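PDB 4JMF: probable chaperone from Pseudomonas aeruginosa, which probably acts as a type III secretion chaperone of the CesT family, pairing with a second copy of itself and holding a strand of another protein. Local coordinates for residues A7-L12 with S26-Q31; L30-H35 with H103-L108; M49-E54 with A110-L115; N2-A7 with P43-L48. One frame throughout, in Å; residues are numbered along the deposited sequence.

Interaction 1 of 4, residues A7-L12 with S26-Q31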
loop_
_atom_site.group_PDB
_atom_site.type_symbol
_atom_site.label_atom_id
_atom_site.label_comp_id
_atom_site.label_asym_id
_atom_site.label_seq_id
_atom_site.Cartn_x
_atom_site.Cartn_y
_atom_site.Cartn_z
ATOM N N ALA B 7 6.164 -3.641 20.516
ATOM C CA ALA B 7 7.147 -2.566 20.592
ATOM C C ALA B 7 6.780 -1.415 19.666
ATOM O O ALA B 7 6.945 -0.258 20.031
ATOM C CB ALA B 7 8.534 -3.091 20.266
ATOM N N ALA B 8 6.290 -1.730 18.466
ATOM C CA ALA B 8 5.848 -0.691 17.530
ATOM C C ALA B 8 4.646 0.082 18.074
ATOM O O ALA B 8 4.594 1.320 17.991
ATOM C CB ALA B 8 5.519 -1.294 16.175
ATOM N N ILE B 9 3.672 -0.646 18.611
ATOM C CA ILE B 9 2.515 -0.010 19.231
ATOM C C ILE B 9 2.991 0.928 20.356
ATOM O O ILE B 9 2.550 2.075 20.458
ATOM C CB ILE B 9 1.522 -1.056 19.785
ATOM C CG1 ILE B 9 0.951 -1.927 18.653
ATOM C CG2 ILE B 9 0.389 -0.375 20.556
ATOM C CD1 ILE B 9 0.244 -1.156 17.547
ATOM N N HIS B 10 3.917 0.445 21.178
ATOM C CA HIS B 10 4.480 1.270 22.255
ATOM C C HIS B 10 5.037 2.600 21.729
ATOM O O HIS B 10 4.760 3.686 22.280
ATOM C CB HIS B 10 5.571 0.487 22.979
ATOM C CG HIS B 10 6.066 1.140 24.235
ATOM N ND1 HIS B 10 7.142 2.001 24.256
ATOM C CD2 HIS B 10 5.648 1.030 25.519
ATOM C CE1 HIS B 10 7.360 2.403 25.497
ATOM N NE2 HIS B 10 6.467 1.831 26.281
ATOM N N GLN B 11 5.799 2.532 20.646
ATOM C CA GLN B 11 6.347 3.750 20.039
ATOM C C GLN B 11 5.243 4.692 19.580
ATOM O O GLN B 11 5.342 5.911 19.783
ATOM C CB GLN B 11 7.280 3.394 18.867
ATOM C CG GLN B 11 8.504 2.583 19.317
ATOM C CD GLN B 11 9.405 3.376 20.263
ATOM O OE1 GLN B 11 9.700 4.545 20.011
ATOM N NE2 GLN B 11 9.830 2.745 21.367
ATOM N N LEU B 12 4.185 4.144 18.971
ATOM C CA LEU B 12 3.086 4.993 18.516
ATOM C C LEU B 12 2.434 5.700 19.687
ATOM O O LEU B 12 2.074 6.874 19.587
ATOM C CB LEU B 12 2.037 4.189 17.743
ATOM C CG LEU B 12 0.768 4.934 17.304
ATOM C CD1 LEU B 12 1.067 6.063 16.301
ATOM C CD2 LEU B 12 -0.214 3.950 16.681
ATOM N N SER B 26 -5.426 -9.008 19.041
ATOM C CA SER B 26 -6.220 -8.435 17.962
ATOM C C SER B 26 -6.099 -6.911 17.825
ATOM O O SER B 26 -5.003 -6.334 17.878
ATOM C CB SER B 26 -7.705 -8.826 18.096
ATOM O OG SER B 26 -8.373 -8.035 19.085
ATOM N N VAL B 27 -7.259 -6.283 17.659
ATOM C CA VAL B 27 -7.368 -4.950 17.097
ATOM C C VAL B 27 -7.405 -3.867 18.157
ATOM O O VAL B 27 -8.253 -3.902 19.063
ATOM C CB VAL B 27 -8.641 -4.862 16.239
ATOM C CG1 VAL B 27 -8.764 -3.494 15.606
ATOM C CG2 VAL B 27 -8.621 -5.944 15.174
ATOM N N LEU B 28 -6.479 -2.917 18.043
ATOM C CA LEU B 28 -6.524 -1.686 18.829
ATOM C C LEU B 28 -7.257 -0.607 18.056
ATOM O O LEU B 28 -7.077 -0.469 16.846
ATOM C CB LEU B 28 -5.114 -1.178 19.110
ATOM C CG LEU B 28 -4.427 -1.773 20.331
ATOM C CD1 LEU B 28 -2.955 -1.370 20.365
ATOM C CD2 LEU B 28 -5.144 -1.285 21.587
ATOM N N SER B 29 -8.058 0.185 18.755
ATOM C CA SER B 29 -8.767 1.268 18.100
ATOM C C SER B 29 -8.408 2.601 18.742
ATOM O O SER B 29 -8.204 2.674 19.954
ATOM C CB SER B 29 -10.276 1.032 18.177
ATOM O OG SER B 29 -10.601 -0.273 17.731
ATOM N N LEU B 30 -8.348 3.644 17.920
ATOM C CA LEU B 30 -8.033 4.997 18.365
ATOM C C LEU B 30 -9.055 5.966 17.800
ATOM O O LEU B 30 -9.434 5.852 16.643
ATOM C CB LEU B 30 -6.665 5.409 17.837
ATOM C CG LEU B 30 -5.470 4.652 18.388
ATOM C CD1 LEU B 30 -4.219 5.077 17.640
ATOM C CD2 LEU B 30 -5.350 4.963 19.878
ATOM N N GLN B 31 -9.507 6.916 18.613
ATOM C CA GLN B 31 -10.349 7.999 18.123
ATOM C C GLN B 31 -9.460 9.201 17.821
ATOM O O GLN B 31 -8.846 9.770 18.722
ATOM C CB GLN B 31 -11.383 8.385 19.175
ATOM C CG GLN B 31 -12.447 9.343 18.654
ATOM C CD GLN B 31 -13.431 8.635 17.753
ATOM O OE1 GLN B 31 -13.930 7.559 18.094
ATOM N NE2 GLN B 31 -13.696 9.215 16.583
#
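The backbones of helical I9 and of L28 in the strand are separated by 9.2 Å between their CA atoms, and the gap widens to 11.1 Å between the CA atoms of L12 and L30. At that spacing no backbone hydrogen bond spans the contact, and side chains alone bridge it. I9 and L12 lie three residues apart, close to one helical turn, and aim their CB atoms at the strand; L28 and L30, two residues apart on the same face of the strand, answer them. I9 and L28 meet tip to tip, with CG2 of I9 at 3.5 Å from CD1 of L28, tighter than a usual carbon contact. With CG1 of I9 beside the backbone N (chi1 -63°), its CG2 branch stands anti to that N and makes the contact. This is a helix packed on one face of an antiparallel sheet, part of the α+β fold of the CesT-type chaperones, and 28-32 is an outermost strand of the sheet within this chain. Between the two leucines, S29 faces the other way and its OG bonds to H38 ND1. The second pair is looser: L12 CD2 stands 4.3 Å from L30 CD1. Both L12 and L30 also pack on L39 of the neighbouring strand. A strand of another protein pairs antiparallel with L30 and Q31, continuing the sheet beyond this edge.

Interaction 2 of 4, residues L30-H35 with H103-L108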
loop_
_atom_site.group_PDB
_atom_site.type_symbol
_atom_site.label_atom_id
_atom_site.label_comp_id
_atom_site.label_asym_id
_atom_site.label_seq_id
_atom_site.Cartn_x
_atom_site.Cartn_y
_atom_site.Cartn_z
ATOM N N LEU B 30 -8.348 3.644 17.920
ATOM C CA LEU B 30 -8.033 4.997 18.365
ATOM C C LEU B 30 -9.055 5.966 17.800
ATOM O O LEU B 30 -9.434 5.852 16.643
ATOM C CB LEU B 30 -6.665 5.409 17.837
ATOM C CG LEU B 30 -5.470 4.652 18.388
ATOM C CD1 LEU B 30 -4.219 5.077 17.640
ATOM C CD2 LEU B 30 -5.350 4.963 19.878
ATOM N N GLN B 31 -9.507 6.916 18.613
ATOM C CA GLN B 31 -10.349 7.999 18.123
ATOM C C GLN B 31 -9.460 9.201 17.821
ATOM O O GLN B 31 -8.846 9.770 18.722
ATOM C CB GLN B 31 -11.383 8.385 19.175
ATOM C CG GLN B 31 -12.447 9.343 18.654
ATOM C CD GLN B 31 -13.431 8.635 17.753
ATOM O OE1 GLN B 31 -13.930 7.559 18.094
ATOM N NE2 GLN B 31 -13.696 9.215 16.583
ATOM N N VAL B 32 -9.355 9.574 16.555
ATOM C CA VAL B 32 -8.549 10.731 16.189
ATOM C C VAL B 32 -9.490 11.770 15.612
ATOM O O VAL B 32 -9.893 11.681 14.448
ATOM C CB VAL B 32 -7.445 10.368 15.171
ATOM C CG1 VAL B 32 -6.652 11.596 14.789
ATOM C CG2 VAL B 32 -6.515 9.314 15.754
ATOM N N GLY B 33 -9.874 12.739 16.433
ATOM C CA GLY B 33 -10.936 13.650 16.044
ATOM C C GLY B 33 -12.161 12.820 15.719
ATOM O O GLY B 33 -12.510 11.897 16.454
ATOM N N PRO B 34 -12.797 13.110 14.584
ATOM C CA PRO B 34 -14.010 12.360 14.233
ATOM C C PRO B 34 -13.730 10.973 13.638
ATOM O O PRO B 34 -14.667 10.209 13.358
ATOM C CB PRO B 34 -14.693 13.269 13.214
ATOM C CG PRO B 34 -13.580 14.074 12.605
ATOM C CD PRO B 34 -12.482 14.181 13.621
ATOM N N HIS B 35 -12.456 10.632 13.483
ATOM C CA HIS B 35 -12.085 9.365 12.847
ATOM C C HIS B 35 -11.748 8.228 13.818
ATOM O O HIS B 35 -10.789 8.316 14.598
ATOM C CB HIS B 35 -10.913 9.616 11.908
ATOM C CG HIS B 35 -11.138 10.769 10.983
ATOM N ND1 HIS B 35 -12.072 10.735 9.967
ATOM C CD2 HIS B 35 -10.564 11.995 10.930
ATOM C CE1 HIS B 35 -12.059 11.891 9.326
ATOM N NE2 HIS B 35 -11.153 12.671 9.891
ATOM N N HIS B 103 3.855 8.900 11.305
ATOM C CA HIS B 103 3.578 9.314 9.927
ATOM C C HIS B 103 2.513 8.442 9.256
ATOM O O HIS B 103 1.644 8.955 8.535
ATOM C CB HIS B 103 4.867 9.318 9.104
ATOM C CG HIS B 103 4.698 9.851 7.717
ATOM N ND1 HIS B 103 4.637 11.199 7.439
ATOM C CD2 HIS B 103 4.574 9.216 6.526
ATOM C CE1 HIS B 103 4.491 11.375 6.136
ATOM N NE2 HIS B 103 4.446 10.188 5.559
ATOM N N GLN B 104 2.572 7.130 9.483
ATOM C CA GLN B 104 1.583 6.223 8.887
ATOM C C GLN B 104 0.170 6.589 9.302
ATOM O O GLN B 104 -0.740 6.649 8.468
ATOM C CB GLN B 104 1.853 4.764 9.259
ATOM C CG GLN B 104 0.940 3.782 8.512
ATOM C CD GLN B 104 1.155 2.333 8.919
ATOM O OE1 GLN B 104 2.114 2.009 9.629
ATOM N NE2 GLN B 104 0.259 1.443 8.461
ATOM N N LEU B 105 -0.030 6.818 10.594
ATOM C CA LEU B 105 -1.362 7.160 11.077
ATOM C C LEU B 105 -1.789 8.522 10.530
ATOM O O LEU B 105 -2.948 8.713 10.146
ATOM C CB LEU B 105 -1.407 7.145 12.611
ATOM C CG LEU B 105 -2.743 7.514 13.269
ATOM C CD1 LEU B 105 -3.855 6.526 12.864
ATOM C CD2 LEU B 105 -2.598 7.555 14.798
ATOM N N GLU B 106 -0.847 9.458 10.478
ATOM C CA GLU B 106 -1.163 10.811 10.047
ATOM C C GLU B 106 -1.631 10.836 8.604
ATOM O O GLU B 106 -2.589 11.542 8.277
ATOM C CB GLU B 106 0.053 11.723 10.211
ATOM C CG GLU B 106 -0.264 13.209 10.042
ATOM C CD GLU B 106 0.674 14.075 10.864
ATOM O OE1 GLU B 106 1.862 14.216 10.480
ATOM O OE2 GLU B 106 0.219 14.608 11.905
ATOM N N GLN B 107 -0.970 10.061 7.747
ATOM C CA GLN B 107 -1.374 10.005 6.340
ATOM C C GLN B 107 -2.745 9.347 6.186
ATOM O O GLN B 107 -3.537 9.745 5.325
ATOM C CB GLN B 107 -0.317 9.291 5.494
ATOM C CG GLN B 107 1.017 10.022 5.439
ATOM C CD GLN B 107 0.862 11.438 4.920
ATOM O OE1 GLN B 107 0.398 11.653 3.795
ATOM N NE2 GLN B 107 1.240 12.416 5.743
ATOM N N LEU B 108 -3.032 8.349 7.024
ATOM C CA LEU B 108 -4.359 7.733 7.028
ATOM C C LEU B 108 -5.401 8.794 7.366
ATOM O O LEU B 108 -6.366 9.003 6.618
ATOM C CB LEU B 108 -4.441 6.593 8.050
ATOM C CG LEU B 108 -5.808 5.904 8.114
ATOM C CD1 LEU B 108 -6.167 5.263 6.766
ATOM C CD2 LEU B 108 -5.863 4.869 9.243
#
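V32, near the end of its strand, and L105 on the helix make the nearest backbone approach, 9.5 Å between CA atoms, and only side chains cross that distance. A single methyl group does the bridging: CD2 of L105 lies 4.1 Å from CD1 of L30 and 4.4 Å from CG2 of V32, so one leucine tip meets two residues on the same face of the strand. The L105 side chain is extended off the helix, CG anti to the backbone N (chi1 179°), and it meets that of L30 at a slant. Beyond V32 the chain reverses in a type II' turn, a tight β-hairpin whose ends are tied by two backbone bonds, V32 N to H35 O at 2.7 Å and H35 N to V32 O at 2.9 Å. G33 takes the positive phi that the turn needs at this place. Its O is gripped by the side chain of Q31, NE2 to G33 O at 2.9 Å and nearly straight at 163°, with the acceptor close to the amide plane. CG of P34 lies over one face of the H35 ring, offset toward the rim, while NE2 of H35 bonds to E113 further along the helix. V32 and L105 both also pack on apolar side chains of another protein. The direct contact is therefore apolar packing without a directional bond; the directional bonds lie around it, in the turn's own hydrogen bonds and in the bond from H35 to E113 on the helix.

Interaction 3 of 4, residues M49-E54 with A110-L115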
loop_
_atom_site.group_PDB
_atom_site.type_symbol
_atom_site.label_atom_id
_atom_site.label_comp_id
_atom_site.label_asym_id
_atom_site.label_seq_id
_atom_site.Cartn_x
_atom_site.Cartn_y
_atom_site.Cartn_z
ATOM N N MET B 49 -3.214 -0.161 9.334
ATOM C CA MET B 49 -4.068 0.849 9.957
ATOM C C MET B 49 -5.242 1.123 9.038
ATOM O O MET B 49 -5.068 1.243 7.821
ATOM C CB MET B 49 -3.309 2.163 10.170
ATOM C CG MET B 49 -2.064 2.051 11.031
ATOM S SD MET B 49 -1.482 3.701 11.431
ATOM C CE MET B 49 -0.021 3.343 12.404
ATOM N N PHE B 50 -6.438 1.251 9.599
ATOM C CA PHE B 50 -7.580 1.534 8.733
ATOM C C PHE B 50 -8.715 2.220 9.456
ATOM O O PHE B 50 -8.790 2.192 10.686
ATOM C CB PHE B 50 -8.080 0.250 8.041
ATOM C CG PHE B 50 -8.516 -0.832 8.996
ATOM C CD1 PHE B 50 -9.861 -1.031 9.276
ATOM C CD2 PHE B 50 -7.581 -1.672 9.594
ATOM C CE1 PHE B 50 -10.262 -2.045 10.154
ATOM C CE2 PHE B 50 -7.974 -2.687 10.471
ATOM C CZ PHE B 50 -9.313 -2.870 10.748
ATOM N N THR B 51 -9.603 2.833 8.676
ATOM C CA THR B 51 -10.773 3.474 9.239
ATOM C C THR B 51 -11.969 3.148 8.337
ATOM O O THR B 51 -11.848 3.126 7.101
ATOM C CB THR B 51 -10.530 5.001 9.391
ATOM O OG1 THR B 51 -11.653 5.638 10.009
ATOM C CG2 THR B 51 -10.239 5.649 8.051
ATOM N N ARG B 52 -13.107 2.846 8.953
ATOM C CA ARG B 52 -14.312 2.505 8.198
ATOM C C ARG B 52 -15.025 3.783 7.792
ATOM O O ARG B 52 -15.318 4.637 8.635
ATOM C CB ARG B 52 -15.235 1.625 9.047
ATOM C CG ARG B 52 -16.551 1.232 8.393
ATOM C CD ARG B 52 -17.722 2.021 8.967
ATOM N NE ARG B 52 -19.017 1.564 8.451
ATOM C CZ ARG B 52 -20.185 2.126 8.761
ATOM N NH1 ARG B 52 -20.230 3.174 9.579
ATOM N NH2 ARG B 52 -21.308 1.653 8.239
ATOM N N LEU B 53 -15.265 3.941 6.498
ATOM C CA LEU B 53 -16.001 5.099 6.006
ATOM C C LEU B 53 -17.442 4.683 5.735
ATOM O O LEU B 53 -17.811 3.512 5.913
ATOM C CB LEU B 53 -15.363 5.622 4.720
ATOM C CG LEU B 53 -13.872 5.958 4.806
ATOM C CD1 LEU B 53 -13.347 6.390 3.451
ATOM C CD2 LEU B 53 -13.601 7.044 5.849
ATOM N N GLU B 54 -18.267 5.636 5.317
ATOM C CA GLU B 54 -19.604 5.296 4.840
ATOM C C GLU B 54 -19.630 5.346 3.314
ATOM O O GLU B 54 -19.283 4.356 2.654
ATOM C CB GLU B 54 -20.677 6.186 5.494
ATOM C CG GLU B 54 -20.906 5.824 6.968
ATOM C CD GLU B 54 -21.892 6.733 7.698
ATOM O OE1 GLU B 54 -22.770 7.334 7.039
ATOM O OE2 GLU B 54 -21.786 6.838 8.948
ATOM N N ALA B 110 -5.132 12.053 7.352
ATOM C CA ALA B 110 -5.160 13.141 6.383
ATOM C C ALA B 110 -6.109 12.842 5.227
ATOM O O ALA B 110 -6.828 13.724 4.761
ATOM C CB ALA B 110 -3.751 13.458 5.867
ATOM N N ALA B 111 -6.141 11.596 4.770
ATOM C CA ALA B 111 -7.025 11.277 3.650
ATOM C C ALA B 111 -8.461 11.190 4.128
ATOM O O ALA B 111 -9.386 11.559 3.409
ATOM C CB ALA B 111 -6.613 10.002 2.985
ATOM N N ALA B 112 -8.648 10.694 5.343
ATOM C CA ALA B 112 -9.994 10.588 5.900
ATOM C C ALA B 112 -10.612 11.978 6.057
ATOM O O ALA B 112 -11.820 12.147 5.871
ATOM C CB ALA B 112 -9.973 9.855 7.233
ATOM N N GLU B 113 -9.775 12.960 6.405
ATOM C CA GLU B 113 -10.212 14.347 6.595
ATOM C C GLU B 113 -10.684 14.945 5.275
ATOM O O GLU B 113 -11.722 15.608 5.202
ATOM C CB GLU B 113 -9.053 15.197 7.131
ATOM C CG GLU B 113 -8.954 15.249 8.638
ATOM C CD GLU B 113 -10.103 16.011 9.265
ATOM O OE1 GLU B 113 -10.078 17.258 9.198
ATOM O OE2 GLU B 113 -11.030 15.372 9.821
ATOM N N GLU B 114 -9.899 14.708 4.232
ATOM C CA GLU B 114 -10.170 15.245 2.911
ATOM C C GLU B 114 -11.465 14.708 2.301
ATOM O O GLU B 114 -12.203 15.450 1.654
ATOM C CB GLU B 114 -9.008 14.875 1.998
ATOM C CG GLU B 114 -8.695 15.871 0.898
ATOM C CD GLU B 114 -7.306 15.638 0.314
ATOM O OE1 GLU B 114 -6.390 16.432 0.623
ATOM O OE2 GLU B 114 -7.122 14.653 -0.440
ATOM N N LEU B 115 -11.737 13.421 2.511
ATOM C CA LEU B 115 -12.748 12.702 1.722
ATOM C C LEU B 115 -14.205 13.075 1.982
ATOM O O LEU B 115 -14.716 12.876 3.087
ATOM C CB LEU B 115 -12.581 11.190 1.884
ATOM C CG LEU B 115 -11.385 10.593 1.142
ATOM C CD1 LEU B 115 -11.358 9.084 1.319
ATOM C CD2 LEU B 115 -11.411 10.966 -0.334
#
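No ring or other flat group lies where T51 and L53 meet A112 and L115. The aromatic ring of the strand segment, that of F50, leaves the backbone on the opposite side and meets the ring of H38 with planes at about 35°. On the helix-facing side, T51 and A112 bring the backbones within 7.9 Å between CA atoms, a close approach that the small side chains permit. CG2 of T51 faces CB of A112 at 4.3 Å. The hydroxyl of T51 stands anti to its own backbone N (chi1 -177°), and OG1 bonds to L36 O in the adjacent strand. Two residues on, CD1 of L53 touches CD1 of L115 at 4.0 Å, the two side chains crossing at about a right angle. L115 is the first residue to leave helical backbone angles, although its N still bonds to A111 O at 3.1 Å. The contact thus joins the end of the C-terminal helix to the far part of strand 46-53. T51 divides its work, a methyl toward the helix and a hydroxyl into the sheet, which implies that its one polar side-chain atom is satisfied while the interface between the segments stays apolar.

Interaction 4 of 4, residues N2-A7 with P43-L48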
loop_
_atom_site.group_PDB
_atom_site.type_symbol
_atom_site.label_atom_id
_atom_site.label_comp_id
_atom_site.label_asym_id
_atom_site.label_seq_id
_atom_site.Cartn_x
_atom_site.Cartn_y
_atom_site.Cartn_z
ATOM N N ASN B 2 3.124 -10.763 19.179
ATOM C CA ASN B 2 4.461 -10.596 18.605
ATOM C C ASN B 2 5.165 -9.413 19.282
ATOM O O ASN B 2 4.698 -8.268 19.191
ATOM C CB ASN B 2 4.336 -10.370 17.090
ATOM C CG ASN B 2 5.681 -10.100 16.394
ATOM O OD1 ASN B 2 6.758 -10.117 17.014
ATOM N ND2 ASN B 2 5.613 -9.857 15.079
ATOM N N PRO B 3 6.289 -9.687 19.967
ATOM C CA PRO B 3 7.061 -8.664 20.688
ATOM C C PRO B 3 7.399 -7.453 19.823
ATOM O O PRO B 3 7.410 -6.326 20.332
ATOM C CB PRO B 3 8.352 -9.400 21.053
ATOM C CG PRO B 3 7.957 -10.821 21.147
ATOM C CD PRO B 3 6.883 -11.030 20.118
ATOM N N LEU B 4 7.657 -7.680 18.541
ATOM C CA LEU B 4 8.017 -6.595 17.626
ATOM C C LEU B 4 6.818 -5.702 17.317
ATOM O O LEU B 4 6.971 -4.495 17.099
ATOM C CB LEU B 4 8.597 -7.159 16.323
ATOM C CG LEU B 4 9.737 -8.176 16.466
ATOM C CD1 LEU B 4 10.171 -8.714 15.103
ATOM C CD2 LEU B 4 10.911 -7.550 17.180
ATOM N N TYR B 5 5.625 -6.302 17.288
ATOM C CA TYR B 5 4.397 -5.535 17.098
ATOM C C TYR B 5 4.089 -4.744 18.368
ATOM O O TYR B 5 3.760 -3.555 18.302
ATOM C CB TYR B 5 3.218 -6.443 16.712
ATOM C CG TYR B 5 1.901 -5.709 16.571
ATOM C CD1 TYR B 5 1.611 -4.991 15.421
ATOM C CD2 TYR B 5 0.949 -5.741 17.581
ATOM C CE1 TYR B 5 0.415 -4.315 15.286
ATOM C CE2 TYR B 5 -0.252 -5.066 17.457
ATOM C CZ TYR B 5 -0.511 -4.354 16.301
ATOM O OH TYR B 5 -1.708 -3.676 16.147
ATOM N N ARG B 6 4.211 -5.386 19.523
ATOM C CA ARG B 6 3.980 -4.679 20.782
ATOM C C ARG B 6 4.904 -3.465 20.905
ATOM O O ARG B 6 4.473 -2.387 21.316
ATOM C CB ARG B 6 4.158 -5.611 21.989
ATOM C CG ARG B 6 3.937 -4.906 23.326
ATOM C CD ARG B 6 4.150 -5.833 24.520
ATOM N NE ARG B 6 5.344 -6.671 24.394
ATOM C CZ ARG B 6 5.325 -7.998 24.261
ATOM N NH1 ARG B 6 4.168 -8.654 24.240
ATOM N NH2 ARG B 6 6.464 -8.671 24.153
ATOM N N ALA B 7 6.164 -3.641 20.516
ATOM C CA ALA B 7 7.147 -2.566 20.592
ATOM C C ALA B 7 6.780 -1.415 19.666
ATOM O O ALA B 7 6.945 -0.258 20.031
ATOM C CB ALA B 7 8.534 -3.091 20.266
ATOM N N PRO B 43 -0.352 -8.734 7.374
ATOM C CA PRO B 43 -0.102 -10.071 7.924
ATOM C C PRO B 43 0.986 -9.957 8.959
ATOM O O PRO B 43 1.336 -8.833 9.354
ATOM C CB PRO B 43 0.435 -10.853 6.719
ATOM C CG PRO B 43 1.112 -9.784 5.870
ATOM C CD PRO B 43 0.282 -8.538 6.057
ATOM N N THR B 44 1.506 -11.096 9.398
ATOM C CA THR B 44 2.612 -11.127 10.341
ATOM C C THR B 44 3.716 -10.159 9.913
ATOM O O THR B 44 4.031 -10.046 8.719
ATOM C CB THR B 44 3.140 -12.557 10.461
ATOM O OG1 THR B 44 2.052 -13.388 10.866
ATOM C CG2 THR B 44 4.244 -12.657 11.517
ATOM N N ASP B 45 4.247 -9.426 10.893
ATOM C CA ASP B 45 5.337 -8.460 10.692
ATOM C C ASP B 45 4.975 -7.217 9.886
ATOM O O ASP B 45 5.864 -6.448 9.509
ATOM C CB ASP B 45 6.583 -9.138 10.103
ATOM C CG ASP B 45 7.189 -10.152 11.053
ATOM O OD1 ASP B 45 7.310 -9.842 12.261
ATOM O OD2 ASP B 45 7.523 -11.262 10.594
ATOM N N HIS B 46 3.683 -7.004 9.640
ATOM C CA HIS B 46 3.226 -5.729 9.071
ATOM C C HIS B 46 2.176 -5.079 9.958
ATOM O O HIS B 46 1.438 -5.764 10.665
ATOM C CB HIS B 46 2.649 -5.908 7.663
ATOM C CG HIS B 46 3.635 -6.408 6.658
ATOM N ND1 HIS B 46 4.157 -7.683 6.704
ATOM C CD2 HIS B 46 4.178 -5.815 5.569
ATOM C CE1 HIS B 46 4.979 -7.854 5.686
ATOM N NE2 HIS B 46 5.021 -6.733 4.989
ATOM N N LEU B 47 2.115 -3.752 9.931
ATOM C CA LEU B 47 1.122 -3.027 10.720
ATOM C C LEU B 47 0.085 -2.445 9.776
ATOM O O LEU B 47 0.412 -1.614 8.918
ATOM C CB LEU B 47 1.776 -1.890 11.511
ATOM C CG LEU B 47 0.825 -0.880 12.166
ATOM C CD1 LEU B 47 -0.075 -1.561 13.185
ATOM C CD2 LEU B 47 1.618 0.191 12.860
ATOM N N LEU B 48 -1.158 -2.881 9.938
ATOM C CA LEU B 48 -2.254 -2.393 9.113
ATOM C C LEU B 48 -3.029 -1.353 9.904
ATOM O O LEU B 48 -3.432 -1.621 11.028
ATOM C CB LEU B 48 -3.177 -3.555 8.749
ATOM C CG LEU B 48 -4.429 -3.263 7.925
ATOM C CD1 LEU B 48 -4.063 -2.957 6.461
ATOM C CD2 LEU B 48 -5.407 -4.447 8.021
#
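From its CB, the N2 side chain runs to an amide that serves helix and turn at once, reaching L4 with one end and D45 with the other. CG is anti to the backbone N (chi1 177°), and OD1 accepts from L4 N at 3.0 Å, the donor standing well above the carbonyl plane. ND2, at the other end of the amide, donates to D45 OD1 at 3.3 Å. This bond is long and bent, 140° at the hydrogen: D45 OD1 lies near the amide plane, yet is itself met from above the carboxylate plane, and the two planes are turned 77° apart. ND2 also bonds to E41 OE2, so acidic groups gather at the first turn of the helix, where the helix dipole would probably suit them. N2 is the N-cap of helix 3-15, and D45 belongs to the type II turn P43-H46 that joins strands 35-41 and 46-53 of the antiparallel sheet. The turn is closed by H46 N to P43 O at 3.0 Å, and the H46 ring adds a bond from ND1 to T44 O at 3.1 Å, with that O in the ring plane. CD1 of L4 comes to 4.2 Å from D45 OD1. Deeper in, the buried Y5 ring offers its edge to L47: CD1 of L47 sits near the ring plane, 3.5 Å from CE1 of Y5 and 4.0 Å from its OH, the two side chains crossing at about a right angle. L39 packs against both Y5 and L47.

Overall arrangement
From the N terminus, helix 3-15 leads into the loop that interaction 4 closes on strand 46-53, and interaction 1, from the same helix to edge strand 28-32, is nested within it. Interaction 2 takes up that strand again and crosses interaction 4 on its way to helix 98-114; Q104 NE2 and L47 O form a probable hydrogen bond between them. Interaction 3 opens after interactions 1 and 4 have closed and crosses interaction 2, their centres about 8 Å apart. Together the contacts set the N- and C-terminal helices against one sheet. L12 touches L105 where interactions 1 and 2 meet, whereas the centres of interactions 3 and 4, which both use strand 46-53, lie about 22 Å apart.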